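Local coordinates for putative acyl-CoA thioester hydrolase YbhC (Escherichia coli K-12, PDB 3GRH), which is a putative acyl-CoA thioesterase of the outer membrane that belongs to the pectinesterase family yet neither binds pectin nor shows pectinesterase activity, at residues L203-L208 with V235-V240; R107-V112 with G129-G134. One frame throughout, in Å; residues are numbered along the deposited sequence.

Contact 1: residues L203-L208 with V235-V240; sequences LQLQNL and VQINNV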
# COMPACT_ATOMS: atom_id res chain seq x y z
N LEU A 203 -6.53 -0.42 -12.43
CA LEU A 203 -7.46 0.18 -11.43
C LEU A 203 -7.03 1.59 -11.14
O LEU A 203 -5.86 1.86 -10.93
CB LEU A 203 -7.39 -0.62 -10.16
CG LEU A 203 -8.38 -0.17 -9.08
CD1 LEU A 203 -9.77 -0.77 -9.36
CD2 LEU A 203 -7.79 -0.64 -7.70
N GLN A 204 -8.02 2.50 -11.08
CA GLN A 204 -7.81 3.85 -10.65
C GLN A 204 -8.80 4.14 -9.56
O GLN A 204 -9.96 3.84 -9.71
CB GLN A 204 -8.08 4.76 -11.81
CG GLN A 204 -7.02 4.66 -12.87
CD GLN A 204 -7.26 5.56 -14.06
OE1 GLN A 204 -8.34 6.13 -14.30
NE2 GLN A 204 -6.22 5.68 -14.89
N LEU A 205 -8.34 4.67 -8.43
CA LEU A 205 -9.20 5.07 -7.28
C LEU A 205 -8.94 6.54 -6.98
O LEU A 205 -7.83 6.96 -7.00
CB LEU A 205 -8.87 4.28 -6.04
CG LEU A 205 -9.04 2.80 -6.11
CD1 LEU A 205 -8.67 2.14 -4.79
CD2 LEU A 205 -10.47 2.35 -6.48
N GLN A 206 -10.00 7.29 -6.81
CA GLN A 206 -9.86 8.71 -6.52
C GLN A 206 -10.97 9.21 -5.59
O GLN A 206 -12.14 8.90 -5.83
CB GLN A 206 -9.85 9.49 -7.81
CG GLN A 206 -9.61 10.99 -7.60
CD GLN A 206 -9.28 11.71 -8.87
OE1 GLN A 206 -10.22 12.25 -9.56
NE2 GLN A 206 -8.01 11.76 -9.21
N ASN A 207 -10.64 10.07 -4.63
CA ASN A 207 -11.61 10.85 -3.90
C ASN A 207 -12.60 10.02 -3.12
O ASN A 207 -13.80 10.23 -3.11
CB ASN A 207 -12.33 11.89 -4.76
CG ASN A 207 -13.03 12.93 -3.93
OD1 ASN A 207 -12.47 13.41 -2.89
ND2 ASN A 207 -14.16 13.41 -4.42
N LEU A 208 -12.08 9.06 -2.35
CA LEU A 208 -12.90 8.21 -1.51
C LEU A 208 -12.08 7.69 -0.34
O LEU A 208 -10.90 7.92 -0.28
CB LEU A 208 -13.54 7.06 -2.23
CG LEU A 208 -12.72 6.27 -3.19
CD1 LEU A 208 -11.84 5.29 -2.45
CD2 LEU A 208 -13.57 5.59 -4.17
N VAL A 235 -1.62 0.50 -11.36
CA VAL A 235 -2.69 0.95 -10.52
C VAL A 235 -2.39 2.37 -10.04
O VAL A 235 -1.27 2.64 -9.69
CB VAL A 235 -2.87 0.03 -9.38
CG1 VAL A 235 -3.80 0.54 -8.25
CG2 VAL A 235 -3.28 -1.34 -9.90
N GLN A 236 -3.39 3.24 -10.06
CA GLN A 236 -3.24 4.62 -9.63
C GLN A 236 -4.23 4.93 -8.56
O GLN A 236 -5.41 4.71 -8.75
CB GLN A 236 -3.40 5.63 -10.76
CG GLN A 236 -2.37 5.47 -11.85
CD GLN A 236 -2.73 6.29 -13.06
OE1 GLN A 236 -2.61 7.53 -12.99
NE2 GLN A 236 -3.14 5.63 -14.18
N ILE A 237 -3.76 5.42 -7.43
CA ILE A 237 -4.64 5.76 -6.28
C ILE A 237 -4.34 7.21 -5.98
O ILE A 237 -3.16 7.55 -5.67
CB ILE A 237 -4.27 4.87 -5.10
CG1 ILE A 237 -4.66 3.45 -5.43
CG2 ILE A 237 -4.99 5.35 -3.89
CD1 ILE A 237 -4.05 2.43 -4.52
N ASN A 238 -5.34 8.10 -6.13
CA ASN A 238 -5.10 9.53 -6.01
C ASN A 238 -6.13 10.14 -5.07
O ASN A 238 -7.32 9.93 -5.22
CB ASN A 238 -5.13 10.24 -7.36
CG ASN A 238 -4.95 11.70 -7.22
OD1 ASN A 238 -5.86 12.52 -7.55
ND2 ASN A 238 -3.81 12.09 -6.66
N ASN A 239 -5.66 10.90 -4.09
CA ASN A 239 -6.59 11.60 -3.14
C ASN A 239 -7.55 10.65 -2.51
O ASN A 239 -8.77 10.84 -2.56
CB ASN A 239 -7.34 12.73 -3.85
CG ASN A 239 -7.99 13.69 -2.89
OD1 ASN A 239 -7.52 13.88 -1.75
ND2 ASN A 239 -9.12 14.26 -3.32
N VAL A 240 -7.00 9.58 -1.93
CA VAL A 240 -7.77 8.54 -1.21
C VAL A 240 -7.34 8.53 0.22
O VAL A 240 -6.15 8.70 0.52
CB VAL A 240 -7.64 7.17 -1.92
CG1 VAL A 240 -8.15 5.96 -1.08
CG2 VAL A 240 -8.34 7.20 -3.24
O HOH W 1 -12.00 16.11 -3.03
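Val-235 lies beside Leu-203, its CG2 4.2 Å from Leu-203 CB, both side chains running the same way. Gln-236 N then donates to Leu-203 O, and Gln-236 O takes the N-H of Leu-205, so the two strands run in parallel register. Ile-237 shares the inner face with Leu-205, where Leu-228 of strand 228-230 meets them both. These are equivalent strands of successive coils in the right-handed parallel beta-helix of carbohydrate esterase family 8. Asn-238 N continues the pairing to Leu-205 O. On the outer face the Gln-206 chain, anti at chi1 (-176°) and extended, carries NE2 across to Asn-238 OD1 at 2.8 Å in a bent, weak bond, the amide planes 68° apart, while Asn-238 ND2 turns to Thr-271 and Asn-272. An alanine replacing Gln-206 would probably leave Asn-238 OD1 without this donor. At the corner, the Asn-239 amide lies alongside that of Asn-207, their planes 10° apart; water 1 donates to Asn-207 OD1 and is held weakly by Asn-239 ND2, while Asn-207 ND2 bonds to the backbone oxygens of Gly-136 and Gly-134. Beyond it Val-240 turns inward, CG2 4.1 Å from Leu-205 CB and CG1 4.0 Å from Leu-208 CD1.

Contact 2: residues R107-V112 with G129-G134; sequences RQYIAV and GITLYG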
# COMPACT_ATOMS: atom_id res chain seq x y z
N ARG A 107 -11.78 1.41 -20.75
CA ARG A 107 -11.90 1.79 -19.33
C ARG A 107 -13.32 2.19 -18.97
O ARG A 107 -14.01 2.92 -19.76
CB ARG A 107 -10.97 2.97 -19.02
CG ARG A 107 -11.06 3.44 -17.68
CD ARG A 107 -9.99 4.44 -17.28
NE ARG A 107 -8.69 3.81 -17.25
CZ ARG A 107 -8.26 3.01 -16.27
NH1 ARG A 107 -9.01 2.73 -15.23
NH2 ARG A 107 -7.11 2.42 -16.40
N GLN A 108 -13.80 1.72 -17.80
CA GLN A 108 -15.11 2.07 -17.29
C GLN A 108 -15.02 2.83 -16.04
O GLN A 108 -14.12 2.56 -15.26
CB GLN A 108 -15.94 0.85 -17.07
CG GLN A 108 -16.06 0.15 -18.34
CD GLN A 108 -16.90 -1.00 -18.24
OE1 GLN A 108 -18.11 -0.89 -18.34
NE2 GLN A 108 -16.28 -2.15 -18.12
N TYR A 109 -15.91 3.80 -15.89
CA TYR A 109 -15.90 4.73 -14.79
C TYR A 109 -17.15 4.57 -13.94
O TYR A 109 -18.25 4.60 -14.47
CB TYR A 109 -15.88 6.15 -15.34
CG TYR A 109 -14.60 6.48 -16.05
CD1 TYR A 109 -13.58 7.08 -15.38
CD2 TYR A 109 -14.47 6.25 -17.42
CE1 TYR A 109 -12.42 7.38 -16.01
CE2 TYR A 109 -13.27 6.60 -18.07
CZ TYR A 109 -12.26 7.12 -17.31
OH TYR A 109 -11.04 7.54 -17.84
N ILE A 110 -16.93 4.40 -12.64
CA ILE A 110 -17.98 4.20 -11.67
C ILE A 110 -17.90 5.33 -10.69
O ILE A 110 -16.93 5.48 -9.97
CB ILE A 110 -17.84 2.86 -10.93
CG1 ILE A 110 -17.90 1.73 -11.90
CG2 ILE A 110 -18.99 2.74 -9.86
CD1 ILE A 110 -17.44 0.34 -11.33
N ALA A 111 -18.91 6.18 -10.69
CA ALA A 111 -19.00 7.31 -9.73
C ALA A 111 -19.70 6.83 -8.50
O ALA A 111 -20.67 6.08 -8.62
CB ALA A 111 -19.75 8.51 -10.35
N VAL A 112 -19.24 7.25 -7.33
CA VAL A 112 -19.87 6.87 -6.07
C VAL A 112 -20.29 8.17 -5.33
O VAL A 112 -19.49 9.05 -5.06
CB VAL A 112 -18.94 6.03 -5.17
CG1 VAL A 112 -19.78 5.59 -3.97
CG2 VAL A 112 -18.38 4.80 -5.88
N GLY A 129 -9.59 -1.62 -17.71
CA GLY A 129 -9.43 -0.92 -16.42
C GLY A 129 -10.74 -0.41 -15.84
O GLY A 129 -11.67 -0.10 -16.53
N ILE A 130 -10.82 -0.41 -14.52
CA ILE A 130 -11.93 0.16 -13.82
C ILE A 130 -11.47 1.39 -13.05
O ILE A 130 -10.44 1.31 -12.36
CB ILE A 130 -12.49 -0.82 -12.80
CG1 ILE A 130 -13.03 -2.04 -13.52
CG2 ILE A 130 -13.66 -0.15 -12.01
CD1 ILE A 130 -14.29 -1.77 -14.23
N THR A 131 -12.20 2.50 -13.21
CA THR A 131 -11.98 3.73 -12.37
C THR A 131 -13.13 3.90 -11.44
O THR A 131 -14.25 3.95 -11.86
CB THR A 131 -11.81 4.95 -13.23
OG1 THR A 131 -10.67 4.77 -14.10
CG2 THR A 131 -11.59 6.20 -12.37
N LEU A 132 -12.87 3.97 -10.15
CA LEU A 132 -13.91 4.19 -9.14
C LEU A 132 -13.58 5.49 -8.42
O LEU A 132 -12.46 5.65 -7.94
CB LEU A 132 -13.91 3.02 -8.15
CG LEU A 132 -14.92 3.05 -7.05
CD1 LEU A 132 -16.31 2.82 -7.59
CD2 LEU A 132 -14.55 2.00 -6.02
N TYR A 133 -14.53 6.41 -8.37
CA TYR A 133 -14.27 7.70 -7.81
C TYR A 133 -15.43 8.23 -7.05
O TYR A 133 -16.58 7.99 -7.43
CB TYR A 133 -13.86 8.65 -8.90
CG TYR A 133 -14.88 9.01 -9.95
CD1 TYR A 133 -15.63 10.17 -9.89
CD2 TYR A 133 -15.05 8.18 -11.06
CE1 TYR A 133 -16.51 10.46 -10.87
CE2 TYR A 133 -15.96 8.45 -12.00
CZ TYR A 133 -16.65 9.61 -11.94
OH TYR A 133 -17.57 9.96 -12.89
N GLY A 134 -15.10 8.92 -5.98
CA GLY A 134 -16.11 9.61 -5.19
C GLY A 134 -16.46 10.92 -5.75
O GLY A 134 -15.60 11.61 -6.35
O HOH W 2 -13.20 -1.90 -18.27
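Arg-107 reaches across to Thr-131, where Arg-107 NH1 donates to Thr-131 OG1 at 2.9 Å, the hydroxyl lying 30° out of the guanidinium plane; Gly-129 CA lies over one face of the same group. Strands 108-112 and 130-134 are parallel neighbours near the N-terminal end of the beta-helix, joined by five backbone hydrogen bonds from Gln-108 N to Val-112 N; the one from Thr-131 N to Gln-108 O is almost straight at 175°. Tyr-109, Thr-131, Ala-111 and Tyr-133 share one face. Tyr-109 CD1 rests 3.5 Å from Thr-131 CB, and the two side chains point the same way. Tyr-133 has its CG between the backbone N and the carbonyl carbon (chi1 65°), which swings the ring over the neighbouring strand: Ala-111 CA makes a CH-pi contact with its face, 4.0 Å from the centroid, and Tyr-109 CB meets the ring edge. On the opposite side of the sheet, shared by Gln-108, Ile-110, Ile-130, Leu-132 and Val-112, Ile-110 CG2 lies 3.5 Å from Leu-132 CD1. Val-112 CG2 presses on the same Leu-132 CD1 at 3.3 Å, tighter than usual van der Waals contact.

Further out, helix 92-100 packs against Ile-110, Ile-130 and Leu-132, covering this side. Arg-107 NH2 is held by Gly-202 O, and Thr-131 OG1 is also hydrogen-bonded to Gln-204 OE1. The Gln-108 amide is fixed by Ala-99 O and Lys-102, and water 2 links Gln-108 NE2 to Gly-129 O.

Contact 2 comes first along the chain and closes before contact 1 opens; their centres lie about 9 Å apart on the same side of the molecule. Strands 108-112, 130-134, 204-206 and 235-238 follow one another, in sequence order, across a single parallel sheet of the beta-helix, so the middle pair, 130-134 and 204-206, joins the two contacts. Gln-204 O and Leu-132 N are 2.9 Å apart in a probable backbone hydrogen bond, and the Gln-204 amide packs against the Arg-107 guanidinium. The four strands thus form a continuous wall, away from the predicted nucleophile Asp-280 and the probable substrate-binding Arg-340, with helix 92-100 lying against its early end.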